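PDB 5UL3: 4'-phospho-dehydrooxetanocin synthase from Bacillus megaterium, which catalyses the cobalamin- and S-adenosylmethionine-dependent radical ring contraction of dAMP to an oxetane aldehyde, a step in making the nucleoside analogue oxetanocin A. Local coordinates for residues S184-Q189 with V215-P220; D238-Y243 with H325-W330; N262-V267 with K274-E279; V281-E286 with T309-D314. One frame throughout, in Å; residues are numbered along the deposited sequence. Where two conformers were deposited one is given.

Contact 1 of 4, residues S184-Q189 with V215-P220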
loop_
_atom_site.group_PDB
_atom_site.type_symbol
_atom_site.label_atom_id
_atom_site.label_comp_id
_atom_site.label_asym_id
_atom_site.label_seq_id
_atom_site.Cartn_x
_atom_site.Cartn_y
_atom_site.Cartn_z
ATOM N N SER A 184 15.048 0.970 2.620
ATOM C CA SER A 184 13.759 0.285 2.696
ATOM C C SER A 184 13.722 -0.784 1.601
ATOM O O SER A 184 13.806 -0.457 0.410
ATOM C CB SER A 184 12.620 1.295 2.529
ATOM O OG SER A 184 11.360 0.714 2.838
ATOM N N VAL A 185 13.610 -2.049 2.001
ATOM C CA VAL A 185 13.794 -3.195 1.111
ATOM C C VAL A 185 12.466 -3.941 1.040
ATOM O O VAL A 185 12.036 -4.550 2.027
ATOM C CB VAL A 185 14.914 -4.130 1.590
ATOM C CG1 VAL A 185 15.072 -5.305 0.621
ATOM C CG2 VAL A 185 16.229 -3.369 1.735
ATOM N N ASN A 186 11.822 -3.895 -0.116
ATOM C CA ASN A 186 10.495 -4.441 -0.330
ATOM C C ASN A 186 10.574 -5.674 -1.224
ATOM O O ASN A 186 11.646 -6.035 -1.714
ATOM C CB ASN A 186 9.589 -3.376 -0.942
ATOM C CG ASN A 186 8.210 -3.412 -0.358
ATOM O OD1 ASN A 186 7.697 -4.484 -0.038
ATOM N ND2 ASN A 186 7.613 -2.246 -0.171
ATOM N N PHE A 187 9.415 -6.324 -1.412
ATOM C CA PHE A 187 9.302 -7.478 -2.304
ATOM C C PHE A 187 10.011 -7.234 -3.627
ATOM O O PHE A 187 9.817 -6.198 -4.271
ATOM C CB PHE A 187 7.829 -7.794 -2.583
ATOM C CG PHE A 187 7.074 -8.291 -1.385
ATOM C CD1 PHE A 187 7.202 -9.611 -0.971
ATOM C CD2 PHE A 187 6.230 -7.449 -0.676
ATOM C CE1 PHE A 187 6.513 -10.080 0.134
ATOM C CE2 PHE A 187 5.525 -7.925 0.436
ATOM C CZ PHE A 187 5.670 -9.239 0.831
ATOM N N GLY A 188 10.814 -8.212 -4.039
ATOM C CA GLY A 188 11.482 -8.169 -5.326
ATOM C C GLY A 188 12.735 -7.328 -5.372
ATOM O O GLY A 188 13.322 -7.180 -6.453
ATOM N N GLN A 189 13.165 -6.767 -4.244
ATOM C CA GLN A 189 14.273 -5.822 -4.227
ATOM C C GLN A 189 15.546 -6.396 -3.615
ATOM O O GLN A 189 16.469 -5.628 -3.328
ATOM C CB GLN A 189 13.859 -4.552 -3.473
ATOM C CG GLN A 189 12.765 -3.764 -4.177
ATOM C CD GLN A 189 12.215 -2.625 -3.339
ATOM O OE1 GLN A 189 12.616 -2.424 -2.190
ATOM N NE2 GLN A 189 11.297 -1.864 -3.921
ATOM N N VAL A 215 18.748 -1.748 7.446
ATOM C CA VAL A 215 17.727 -1.971 6.428
ATOM C C VAL A 215 16.428 -2.251 7.166
ATOM O O VAL A 215 16.434 -2.766 8.288
ATOM C CB VAL A 215 18.042 -3.126 5.450
ATOM C CG1 VAL A 215 19.224 -2.760 4.499
ATOM C CG2 VAL A 215 18.312 -4.419 6.211
ATOM N N GLY A 216 15.313 -1.899 6.533
ATOM C CA GLY A 216 14.009 -2.135 7.136
ATOM C C GLY A 216 12.996 -2.555 6.095
ATOM O O GLY A 216 13.354 -2.796 4.933
ATOM N N ASN A 217 11.725 -2.582 6.504
ATOM C CA ASN A 217 10.605 -3.124 5.739
ATOM C C ASN A 217 10.635 -4.655 5.739
ATOM O O ASN A 217 11.500 -5.286 6.361
ATOM C CB ASN A 217 10.551 -2.576 4.310
ATOM C CG ASN A 217 9.120 -2.340 3.822
ATOM O OD1 ASN A 217 8.173 -2.984 4.294
ATOM N ND2 ASN A 217 8.962 -1.414 2.877
ATOM N N VAL A 218 9.663 -5.256 5.058
ATOM C CA VAL A 218 9.260 -6.626 5.383
ATOM C C VAL A 218 10.273 -7.680 4.914
ATOM O O VAL A 218 10.399 -8.738 5.545
ATOM C CB VAL A 218 7.863 -6.897 4.797
ATOM C CG1 VAL A 218 7.903 -6.855 3.283
ATOM C CG2 VAL A 218 7.310 -8.227 5.333
ATOM N N ILE A 219 11.025 -7.417 3.849
ATOM C CA ILE A 219 11.884 -8.455 3.268
ATOM C C ILE A 219 13.040 -8.807 4.208
ATOM O O ILE A 219 13.207 -9.996 4.524
ATOM C CB ILE A 219 12.358 -8.049 1.858
ATOM C CG1 ILE A 219 11.219 -8.215 0.847
ATOM C CG2 ILE A 219 13.561 -8.861 1.412
ATOM C CD1 ILE A 219 10.554 -9.577 0.909
ATOM N N PRO A 220 13.845 -7.855 4.718
ATOM C CA PRO A 220 14.872 -8.250 5.706
ATOM C C PRO A 220 14.301 -8.649 7.054
ATOM O O PRO A 220 14.911 -9.468 7.758
ATOM C CB PRO A 220 15.760 -6.997 5.826
ATOM C CG PRO A 220 14.894 -5.879 5.394
ATOM C CD PRO A 220 13.980 -6.435 4.334
#

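Contact 2 of 4, residues D238-Y243 with H325-W330. With EDO (1,2-ethanediol), chain S.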
loop_
_atom_site.group_PDB
_atom_site.type_symbol
_atom_site.label_atom_id
_atom_site.label_comp_id
_atom_site.label_asym_id
_atom_site.label_seq_id
_atom_site.Cartn_x
_atom_site.Cartn_y
_atom_site.Cartn_z
ATOM N N ASP A 238 13.164 -4.661 12.556
ATOM C CA ASP A 238 12.209 -5.765 12.457
ATOM C C ASP A 238 10.784 -5.294 12.208
ATOM O O ASP A 238 10.021 -5.986 11.526
ATOM C CB ASP A 238 12.241 -6.601 13.740
ATOM C CG ASP A 238 13.522 -7.415 13.879
ATOM O OD1 ASP A 238 14.141 -7.729 12.843
ATOM O OD2 ASP A 238 13.891 -7.750 15.026
ATOM N N LYS A 239 10.399 -4.145 12.758
ATOM C CA LYS A 239 9.016 -3.691 12.653
ATOM C C LYS A 239 8.971 -2.205 12.294
ATOM O O LYS A 239 9.466 -1.808 11.234
ATOM C CB LYS A 239 8.268 -3.978 13.963
ATOM C CG LYS A 239 8.104 -5.503 14.192
ATOM C CD LYS A 239 8.012 -5.855 15.653
ATOM C CE LYS A 239 8.005 -7.391 15.808
ATOM N NZ LYS A 239 7.795 -7.789 17.224
ATOM N N GLU A 240 8.355 -1.381 13.128
ATOM C CA GLU A 240 8.342 0.054 12.829
ATOM C C GLU A 240 9.749 0.641 12.973
ATOM O O GLU A 240 10.548 0.204 13.808
ATOM C CB GLU A 240 7.387 0.794 13.778
ATOM C CG GLU A 240 5.899 0.507 13.513
ATOM C CD GLU A 240 5.020 0.944 14.663
ATOM O OE1 GLU A 240 5.306 0.532 15.806
ATOM O OE2 GLU A 240 4.056 1.706 14.423
ATOM N N GLY A 241 10.032 1.671 12.180
ATOM C CA GLY A 241 11.365 2.247 12.158
ATOM C C GLY A 241 11.614 3.460 13.037
ATOM O O GLY A 241 12.775 3.792 13.296
ATOM N N GLU A 242 10.551 4.117 13.513
ATOM C CA GLU A 242 10.699 5.416 14.176
ATOM C C GLU A 242 11.580 5.326 15.417
ATOM O O GLU A 242 12.569 6.050 15.557
ATOM C CB GLU A 242 9.322 5.974 14.546
ATOM C CG GLU A 242 8.490 6.482 13.368
ATOM C CD GLU A 242 7.659 5.405 12.647
ATOM O OE1 GLU A 242 7.892 4.188 12.827
ATOM O OE2 GLU A 242 6.774 5.804 11.854
ATOM N N TYR A 243 11.202 4.470 16.361
ATOM C CA TYR A 243 11.979 4.370 17.594
ATOM C C TYR A 243 13.317 3.690 17.369
ATOM O O TYR A 243 14.278 3.975 18.089
ATOM C CB TYR A 243 11.198 3.603 18.659
ATOM C CG TYR A 243 9.941 4.282 19.130
ATOM C CD1 TYR A 243 9.681 5.605 18.828
ATOM C CD2 TYR A 243 9.010 3.581 19.894
ATOM C CE1 TYR A 243 8.523 6.219 19.257
ATOM C CE2 TYR A 243 7.854 4.184 20.324
ATOM C CZ TYR A 243 7.612 5.497 20.007
ATOM O OH TYR A 243 6.458 6.096 20.455
ATOM N N HIS A 325 5.076 -8.365 10.979
ATOM C CA HIS A 325 5.669 -7.079 10.621
ATOM C C HIS A 325 4.698 -5.921 10.852
ATOM O O HIS A 325 5.100 -4.859 11.352
ATOM C CB HIS A 325 6.135 -7.144 9.159
ATOM C CG HIS A 325 6.788 -5.880 8.650
ATOM N ND1 HIS A 325 7.973 -5.387 9.159
ATOM C CD2 HIS A 325 6.417 -5.027 7.667
ATOM C CE1 HIS A 325 8.293 -4.274 8.519
ATOM N NE2 HIS A 325 7.375 -4.043 7.598
ATOM N N LYS A 326 3.416 -6.118 10.531
ATOM C CA LYS A 326 2.405 -5.068 10.616
ATOM C C LYS A 326 1.720 -5.002 11.975
ATOM O O LYS A 326 1.128 -3.968 12.297
ATOM C CB LYS A 326 1.355 -5.270 9.519
ATOM C CG LYS A 326 1.899 -5.035 8.095
ATOM C CD LYS A 326 1.902 -3.533 7.766
ATOM C CE LYS A 326 3.313 -3.001 7.591
ATOM N NZ LYS A 326 3.317 -1.514 7.288
ATOM N N LEU A 327 1.796 -6.082 12.761
ATOM C CA LEU A 327 1.356 -6.180 14.159
ATOM C C LEU A 327 -0.145 -6.446 14.291
ATOM O O LEU A 327 -0.903 -6.353 13.316
ATOM C CB LEU A 327 1.754 -4.933 14.960
ATOM C CG LEU A 327 3.243 -4.529 14.915
ATOM C CD1 LEU A 327 3.518 -3.473 15.960
ATOM C CD2 LEU A 327 4.165 -5.733 15.098
ATOM N N ARG A 328 -0.583 -6.791 15.505
ATOM C CA ARG A 328 -1.900 -7.381 15.719
ATOM C C ARG A 328 -2.851 -6.470 16.471
ATOM O O ARG A 328 -3.890 -6.941 16.951
ATOM C CB ARG A 328 -1.757 -8.710 16.470
ATOM C CG ARG A 328 -0.760 -9.648 15.826
ATOM C CD ARG A 328 0.169 -10.311 16.851
ATOM N NE ARG A 328 1.105 -11.180 16.151
ATOM C CZ ARG A 328 2.361 -10.851 15.865
ATOM N NH1 ARG A 328 3.134 -11.709 15.218
ATOM N NH2 ARG A 328 2.840 -9.668 16.236
ATOM N N SER A 329 -2.515 -5.192 16.614
ATOM C CA SER A 329 -3.382 -4.212 17.239
ATOM C C SER A 329 -3.514 -3.029 16.293
ATOM O O SER A 329 -2.664 -2.817 15.430
ATOM C CB SER A 329 -2.824 -3.732 18.583
ATOM O OG SER A 329 -1.537 -3.165 18.394
ATOM N N TRP A 330 -4.578 -2.258 16.469
ATOM C CA TRP A 330 -4.911 -1.165 15.559
ATOM C C TRP A 330 -4.634 0.163 16.256
ATOM O O TRP A 330 -5.147 0.411 17.347
ATOM C CB TRP A 330 -6.368 -1.282 15.118
ATOM C CG TRP A 330 -6.814 -0.293 14.076
ATOM C CD1 TRP A 330 -6.500 -0.304 12.749
ATOM C CD2 TRP A 330 -7.714 0.807 14.273
ATOM N NE1 TRP A 330 -7.135 0.730 12.108
ATOM C CE2 TRP A 330 -7.870 1.442 13.021
ATOM C CE3 TRP A 330 -8.385 1.328 15.388
ATOM C CZ2 TRP A 330 -8.686 2.553 12.846
ATOM C CZ3 TRP A 330 -9.194 2.432 15.215
ATOM C CH2 TRP A 330 -9.328 3.044 13.954
HETATM C C1 EDO S . 1.683 -7.043 17.801
HETATM O O1 EDO S . 2.303 -8.284 18.148
HETATM C C2 EDO S . 0.521 -6.725 18.698
HETATM O O2 EDO S . 0.270 -5.324 18.666
HETATM O O HOH W 1 5.382 -9.397 15.589
#

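Contact 3 of 4, residues N262-V267 with K274-E279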
loop_
_atom_site.group_PDB
_atom_site.type_symbol
_atom_site.label_atom_id
_atom_site.label_comp_id
_atom_site.label_asym_id
_atom_site.label_seq_id
_atom_site.Cartn_x
_atom_site.Cartn_y
_atom_site.Cartn_z
ATOM N N ASN A 262 15.863 -0.143 20.214
ATOM C CA ASN A 262 14.517 -0.626 19.914
ATOM C C ASN A 262 14.445 -1.411 18.611
ATOM O O ASN A 262 14.909 -0.955 17.563
ATOM C CB ASN A 262 13.555 0.564 19.833
ATOM C CG ASN A 262 12.136 0.137 19.492
ATOM O OD1 ASN A 262 11.330 -0.093 20.387
ATOM N ND2 ASN A 262 11.828 0.024 18.195
ATOM N N GLY A 263 13.828 -2.589 18.678
ATOM C CA GLY A 263 13.288 -3.230 17.484
ATOM C C GLY A 263 14.263 -3.573 16.378
ATOM O O GLY A 263 13.913 -3.463 15.190
ATOM N N ILE A 264 15.467 -4.024 16.728
ATOM C CA ILE A 264 16.423 -4.458 15.714
ATOM C C ILE A 264 16.823 -5.909 15.947
ATOM O O ILE A 264 16.751 -6.438 17.065
ATOM C CB ILE A 264 17.705 -3.595 15.673
ATOM C CG1 ILE A 264 18.396 -3.645 17.032
ATOM C CG2 ILE A 264 17.404 -2.164 15.224
ATOM C CD1 ILE A 264 19.838 -3.119 16.994
ATOM N N SER A 265 17.244 -6.557 14.865
ATOM C CA SER A 265 17.937 -7.834 14.928
ATOM C C SER A 265 19.356 -7.646 14.410
ATOM O O SER A 265 19.586 -6.879 13.468
ATOM C CB SER A 265 17.208 -8.914 14.124
ATOM O OG SER A 265 16.855 -8.450 12.837
ATOM N N TYR A 266 20.308 -8.332 15.034
ATOM C CA TYR A 266 21.715 -8.139 14.704
ATOM C C TYR A 266 22.505 -9.364 15.143
ATOM O O TYR A 266 22.018 -10.207 15.903
ATOM C CB TYR A 266 22.250 -6.863 15.360
ATOM C CG TYR A 266 22.228 -6.920 16.870
ATOM C CD1 TYR A 266 21.062 -6.652 17.591
ATOM C CD2 TYR A 266 23.373 -7.253 17.579
ATOM C CE1 TYR A 266 21.048 -6.727 18.986
ATOM C CE2 TYR A 266 23.371 -7.317 18.965
ATOM C CZ TYR A 266 22.212 -7.059 19.661
ATOM O OH TYR A 266 22.239 -7.127 21.035
ATOM N N VAL A 267 23.735 -9.452 14.640
ATOM C CA VAL A 267 24.673 -10.491 15.053
ATOM C C VAL A 267 25.525 -9.918 16.176
ATOM O O VAL A 267 26.185 -8.889 15.997
ATOM C CB VAL A 267 25.549 -10.960 13.881
ATOM C CG1 VAL A 267 26.381 -12.177 14.293
ATOM C CG2 VAL A 267 24.705 -11.270 12.653
ATOM N N LYS A 274 20.637 -11.861 17.635
ATOM C CA LYS A 274 19.837 -11.348 18.737
ATOM C C LYS A 274 18.693 -10.505 18.189
ATOM O O LYS A 274 18.791 -9.946 17.097
ATOM C CB LYS A 274 20.689 -10.516 19.703
ATOM C CG LYS A 274 21.740 -11.330 20.449
ATOM C CD LYS A 274 21.088 -12.487 21.202
ATOM C CE LYS A 274 22.096 -13.559 21.585
ATOM N NZ LYS A 274 21.420 -14.735 22.211
ATOM N N HIS A 275 17.597 -10.444 18.946
ATOM C CA HIS A 275 16.461 -9.584 18.633
ATOM C C HIS A 275 16.170 -8.718 19.845
ATOM O O HIS A 275 16.088 -9.224 20.972
ATOM C CB HIS A 275 15.206 -10.388 18.261
ATOM C CG HIS A 275 15.374 -11.268 17.061
ATOM N ND1 HIS A 275 14.713 -11.039 15.870
ATOM C CD2 HIS A 275 16.119 -12.382 16.870
ATOM C CE1 HIS A 275 15.048 -11.973 14.998
ATOM N NE2 HIS A 275 15.902 -12.799 15.579
ATOM N N ASN A 276 16.021 -7.417 19.618
ATOM C CA ASN A 276 15.635 -6.487 20.658
ATOM C C ASN A 276 14.137 -6.226 20.568
ATOM O O ASN A 276 13.584 -6.103 19.473
ATOM C CB ASN A 276 16.396 -5.165 20.536
ATOM C CG ASN A 276 17.881 -5.304 20.839
ATOM O OD1 ASN A 276 18.333 -6.324 21.369
ATOM N ND2 ASN A 276 18.652 -4.272 20.502
ATOM N N VAL A 277 13.490 -6.130 21.730
ATOM C CA VAL A 277 12.066 -5.823 21.774
ATOM C C VAL A 277 11.766 -4.505 21.058
ATOM O O VAL A 277 12.507 -3.515 21.183
ATOM C CB VAL A 277 11.600 -5.755 23.237
ATOM C CG1 VAL A 277 10.136 -5.328 23.307
ATOM C CG2 VAL A 277 11.825 -7.102 23.913
ATOM N N ALA A 278 10.661 -4.489 20.314
ATOM C CA ALA A 278 10.163 -3.290 19.643
ATOM C C ALA A 278 8.943 -2.772 20.386
ATOM O O ALA A 278 7.920 -3.466 20.468
ATOM C CB ALA A 278 9.805 -3.592 18.190
ATOM N N GLU A 279 9.051 -1.575 20.940
ATOM C CA GLU A 279 7.904 -0.930 21.564
ATOM C C GLU A 279 7.047 -0.318 20.461
ATOM O O GLU A 279 7.539 0.485 19.658
ATOM C CB GLU A 279 8.376 0.128 22.557
ATOM C CG GLU A 279 7.284 1.031 23.110
ATOM C CD GLU A 279 7.840 2.306 23.740
ATOM O OE1 GLU A 279 9.074 2.414 23.919
ATOM O OE2 GLU A 279 7.039 3.211 24.038
HETATM O O HOH W 2 9.024 -0.051 17.468
HETATM O O HOH W 3 11.535 1.824 23.050
HETATM O O HOH W 4 19.850 -8.498 22.562
#

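Contact 4 of 4, residues V281-E286 with T309-D314. With SF4 (iron/sulfur cluster), chain B.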
loop_
_atom_site.group_PDB
_atom_site.type_symbol
_atom_site.label_atom_id
_atom_site.label_comp_id
_atom_site.label_asym_id
_atom_site.label_seq_id
_atom_site.Cartn_x
_atom_site.Cartn_y
_atom_site.Cartn_z
ATOM N N VAL A 281 4.944 1.962 18.219
ATOM C CA VAL A 281 5.034 3.420 18.164
ATOM C C VAL A 281 3.718 4.062 18.594
ATOM O O VAL A 281 2.625 3.582 18.270
ATOM C CB VAL A 281 5.442 3.860 16.746
ATOM C CG1 VAL A 281 5.307 5.389 16.581
ATOM C CG2 VAL A 281 6.886 3.432 16.471
ATOM N N ASN A 282 3.816 5.164 19.338
ATOM C CA ASN A 282 2.640 5.950 19.698
ATOM C C ASN A 282 2.226 6.761 18.465
ATOM O O ASN A 282 2.465 7.968 18.353
ATOM C CB ASN A 282 2.955 6.829 20.904
ATOM C CG ASN A 282 1.784 7.672 21.325
ATOM O OD1 ASN A 282 0.653 7.441 20.894
ATOM N ND2 ASN A 282 2.042 8.660 22.183
ATOM N N PHE A 283 1.604 6.052 17.509
ATOM C CA PHE A 283 1.277 6.628 16.202
ATOM C C PHE A 283 0.318 7.800 16.333
ATOM O O PHE A 283 0.462 8.804 15.624
ATOM C CB PHE A 283 0.674 5.538 15.303
ATOM C CG PHE A 283 0.423 5.960 13.883
ATOM C CD1 PHE A 283 1.477 6.292 13.043
ATOM C CD2 PHE A 283 -0.872 5.980 13.374
ATOM C CE1 PHE A 283 1.248 6.659 11.707
ATOM C CE2 PHE A 283 -1.108 6.342 12.060
ATOM C CZ PHE A 283 -0.043 6.682 11.225
ATOM N N LYS A 284 -0.639 7.703 17.266
ATOM C CA LYS A 284 -1.695 8.683 17.491
ATOM C C LYS A 284 -1.193 10.112 17.399
ATOM O O LYS A 284 -1.827 10.963 16.756
ATOM C CB LYS A 284 -2.338 8.474 18.859
ATOM C CG LYS A 284 -3.318 9.569 19.219
ATOM C CD LYS A 284 -4.348 9.081 20.233
ATOM C CE LYS A 284 -5.509 10.067 20.355
ATOM N NZ LYS A 284 -6.616 9.516 21.192
ATOM N N GLU A 285 -0.048 10.379 18.020
ATOM C CA GLU A 285 0.421 11.752 18.120
ATOM C C GLU A 285 1.910 11.962 17.868
ATOM O O GLU A 285 2.353 13.111 17.918
ATOM C CB GLU A 285 0.080 12.316 19.503
ATOM C CG GLU A 285 0.579 11.448 20.647
ATOM C CD GLU A 285 -0.265 11.620 21.898
ATOM O OE1 GLU A 285 0.213 11.272 23.008
ATOM O OE2 GLU A 285 -1.409 12.107 21.762
ATOM N N GLU A 286 2.699 10.927 17.603
ATOM C CA GLU A 286 4.121 11.170 17.417
ATOM C C GLU A 286 4.558 11.142 15.962
ATOM O O GLU A 286 5.682 11.548 15.678
ATOM C CB GLU A 286 4.947 10.166 18.214
ATOM C CG GLU A 286 4.703 10.349 19.722
ATOM C CD GLU A 286 5.584 9.471 20.583
ATOM O OE1 GLU A 286 6.502 8.828 20.047
ATOM O OE2 GLU A 286 5.345 9.429 21.806
ATOM N N THR A 309 -3.635 6.505 7.836
ATOM C CA THR A 309 -4.327 7.149 8.958
ATOM C C THR A 309 -4.465 6.220 10.161
ATOM O O THR A 309 -5.050 6.618 11.176
ATOM C CB THR A 309 -5.726 7.676 8.557
ATOM O OG1 THR A 309 -6.604 6.581 8.230
ATOM C CG2 THR A 309 -5.632 8.648 7.346
ATOM N N SER A 310 -3.943 5.004 10.056
ATOM C CA SER A 310 -3.925 4.022 11.136
ATOM C C SER A 310 -2.921 2.946 10.765
ATOM O O SER A 310 -2.596 2.761 9.590
ATOM C CB SER A 310 -5.310 3.402 11.369
ATOM O OG SER A 310 -5.701 2.603 10.271
ATOM N N ARG A 311 -2.441 2.225 11.777
ATOM C CA ARG A 311 -1.504 1.133 11.576
ATOM C C ARG A 311 -2.061 -0.122 12.227
ATOM O O ARG A 311 -2.687 -0.046 13.284
ATOM C CB ARG A 311 -0.138 1.453 12.170
ATOM C CG ARG A 311 0.552 2.604 11.417
ATOM C CD ARG A 311 1.964 2.818 11.911
ATOM N NE ARG A 311 2.703 3.739 11.025
ATOM C CZ ARG A 311 3.914 4.222 11.317
ATOM N NH1 ARG A 311 4.512 3.872 12.454
ATOM N NH2 ARG A 311 4.519 5.066 10.483
ATOM N N GLY A 312 -1.814 -1.258 11.579
ATOM C CA GLY A 312 -2.211 -2.559 12.087
ATOM C C GLY A 312 -3.615 -2.969 11.685
ATOM O O GLY A 312 -4.360 -2.258 10.998
ATOM N N CYS A 313 -3.979 -4.164 12.150
ATOM C CA CYS A 313 -5.282 -4.758 11.895
ATOM C C CYS A 313 -5.762 -5.348 13.213
ATOM O O CYS A 313 -5.065 -6.177 13.793
ATOM C CB CYS A 313 -5.190 -5.852 10.839
ATOM S SG CYS A 313 -6.808 -6.648 10.499
ATOM N N ASP A 314 -6.929 -4.914 13.683
ATOM C CA ASP A 314 -7.424 -5.450 14.947
ATOM C C ASP A 314 -7.941 -6.873 14.795
ATOM O O ASP A 314 -8.032 -7.592 15.797
ATOM C CB ASP A 314 -8.509 -4.543 15.532
ATOM C CG ASP A 314 -9.563 -4.155 14.523
ATOM O OD1 ASP A 314 -10.194 -5.048 13.921
ATOM O OD2 ASP A 314 -9.777 -2.937 14.353
HETATM FE FE1 SF4 B . -7.199 -10.159 7.198
HETATM FE FE2 SF4 B . -7.055 -7.768 5.921
HETATM FE FE3 SF4 B . -4.759 -9.080 6.811
HETATM FE FE4 SF4 B . -6.457 -7.937 8.622
HETATM S S1 SF4 B . -5.220 -6.840 7.014
HETATM S S2 SF4 B . -5.517 -10.029 8.775
HETATM S S3 SF4 B . -8.484 -8.368 7.621
HETATM S S4 SF4 B . -6.237 -9.772 5.177
#

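Contact 1 of 4, residues S184-Q189 with V215-P220
In Val185 a chi1 of -180° sets CG1 anti to the backbone N, where it meets Ile219 CG2 at 3.9 Å, the two side chains crossing at about a right angle. The other methyl, CG2, is thereby turned beside the backbone N and faces CG1 of Val215, while Val185 CB rests on Pro220 CD at 3.7 Å. Ser184 OG is likewise anti to its own backbone N (chi1 -169°), which puts it before the amide of Asn217: ND2 of Asn217 donates to Ser184 OG over 3.2 Å, with the oxygen 21° out of the amide plane. That hydroxyl is also hydrogen-bonded to N3B of cobalamin. Asn217 thus stands behind a residue that binds cobalamin, consistent with a second-shell role in orienting the Ser184 hydroxyl. The backbone link is a parallel bridge of Ser184 with Gly216, marked by a bond from Val185 N to Gly216 O (3.0 Å). Further on, the Phe187 ring touches Ile219 CD1 with its CD1 and Val218 CG1 with its CE2, both obliquely. Ile219 CG1 lies 3.3 Å from Asn186 C, pressing against the peptide that opens a type II turn from Asn186 to Gln189; within that turn Asn186 N donates to Gln189 OE1. All this belongs to the Rossmann-type B12-binding domain, where the loops leaving the parallel strands hold the cofactor. Strands 180-184 and 212-216 run side by side here, Ser139 of helix 138-149 touches both Ser184 and Asn217, and helix 190-205 packs through Ala193 on Val185 and Leu197 on Val215.

Contact 2 of 4, residues D238-Y243 with H325-W330
The backbones of Lys239 and His325 come within 5.2 Å, CA to CA. His325 makes the direct polar link: its CG is anti to the backbone N (chi1 -179°), and ND1 donates to Asp238 O over 3.2 Å. The N-H...O angle is 159° and the oxygen lies 3° out of the ring plane, so the imidazole is met squarely at its edge. The same oxygen also takes a hydrogen bond from Ser221 OG. NE2 of the ring makes a weak hydrogen bond to O7R of cobalamin, and the imidazole therefore bridges the backbone of the B12-binding domain and the cofactor. The two segments belong to different domains, 238-243 to the Rossmann-type B12-binding domain and 325-330 to the radical SAM core, whose loop here follows strand 305-311; Gly241, Glu242, His325 and Lys326 all bind cobalamin, which lies at this junction. The apolar share falls to Leu327, which sends CD2 against CD of the extended Lys239 chain at 3.9 Å, the side chains at about a right angle. Beyond that pair, a water accepts a 2.6 Å bond from Arg328 NH2 and a weak one from Lys239 NZ, joining two cationic ends that stand 5.4 Å apart (NZ to NH2). A 1,2-ethanediol molecule, probably from the crystallisation liquor, lies beside Leu327 CB, and its O2 shares a 2.8 Å hydrogen bond with Ser329 OG.

Contact 3 of 4, residues N262-V267 with K274-E279
Asn262 starts the contact with its side-chain carbonyl, OD1 accepting from Glu279 N at 2.8 Å with the donor tilted 16° from the amide carbonyl plane. Two waters extend the grip: one joins Asn262 ND2 to Glu279 O, the other donates to both Asn262 OD1 and Glu279 OE1. Gly263 follows with a bond from its N to Val277 O, the donor standing 54° out of the carbonyl plane; its phi is positive, and its CA packs 3.6 Å from Ala278 CB. Ile264 O accepts from Asn276 N, while Ile264 CG1 lies alongside Asn276 ND2 at 3.5 Å, an amide nitrogen hydrogen-bonded to Val261 O and Leu258 O. Ser265 and His275 form the non-hydrogen-bonded antiparallel pair, Ser265 CB sitting over the imidazole face, 4.0 Å from its centroid, in a CH-pi contact offset toward the rim. In the conformer described, Ser265 OG is hydrogen-bonded to Asp238 OD1. Tyr266 and Lys274 are the hydrogen-bonded pair, each N bonded to the other's O. A chi1 of 64° puts Tyr266 CG between the backbone N and carbonyl carbon. Lys274 CB packs over the ring face, 4.1 Å from the centroid. Asn276 OD1 meets the ring edge at CE1, and a water joins this oxygen to Tyr266 OH. The chemistry thus divides: a regular beta hairpin closes the edge of the Rossmann-domain sheet at Ser265 and Tyr266, whereas outside the strands Asn262 and Gly263 are held to Val277-Glu279 by a single backbone bond, an amide side chain and bridging water.

Contact 4 of 4, residues V281-E286 with T309-D314
Phe283 and Arg311 form the tight half of this contact. The arginine chain is extended from CG to NE and crosses the phenyl ring at about a right angle: CG stands over the ring centre, 3.9 Å from the centroid and 1° off the normal, a CH-pi contact. Farther out, NE comes to 3.3 Å from Phe283 CE1, and Phe283 CD1 and CE1 lie over one face of the guanidinium with the planes 25° apart. CG of Phe283 is anti to the backbone N (chi1 -174°). Thr309 C lies at the ring's edge, 3.9 Å from CE2; Ser310 N comes obliquely to 3.7 Å from the same atom. The rest is looser. Val281 CB gets only to 4.4 Å from Arg311 NH1; Lys284 points away and is exposed, as is Glu285, whose OE1 takes a 3.3 Å bond from Asn282 ND2. Three salt bridges, from Glu240, Glu242 and Glu308, fix the guanidinium's position and orientation. Strand 305-311 then leads into Cys313, whose SG binds the iron FE4 of the [4Fe-4S] cluster at 2.3 Å, the first cysteine of the cluster-binding loop after the first strand of the radical SAM partial TIM barrel.

Overall arrangement
Along the chain contact 1 comes first, and the span between the two segments of contact 2 encloses contact 3 followed by contact 4. Contacts 1 and 3 reach the same sheet of the B12-binding domain, with centres 16 Å apart: one among its parallel strands, the other at its hairpin edge. Contact 2 is the hub. Its centre is 14 Å from contact 1, 12 Å from contact 3 and 9 Å from contact 4, and it touches each, through Asn217 with His325, Asp238 with Ser265, and Glu242 with Arg311. Contacts 2 and 4 lead into the radical SAM core, so the set traces the domain junction that carries cobalamin and leads, through Cys313, to the iron-sulfur cluster.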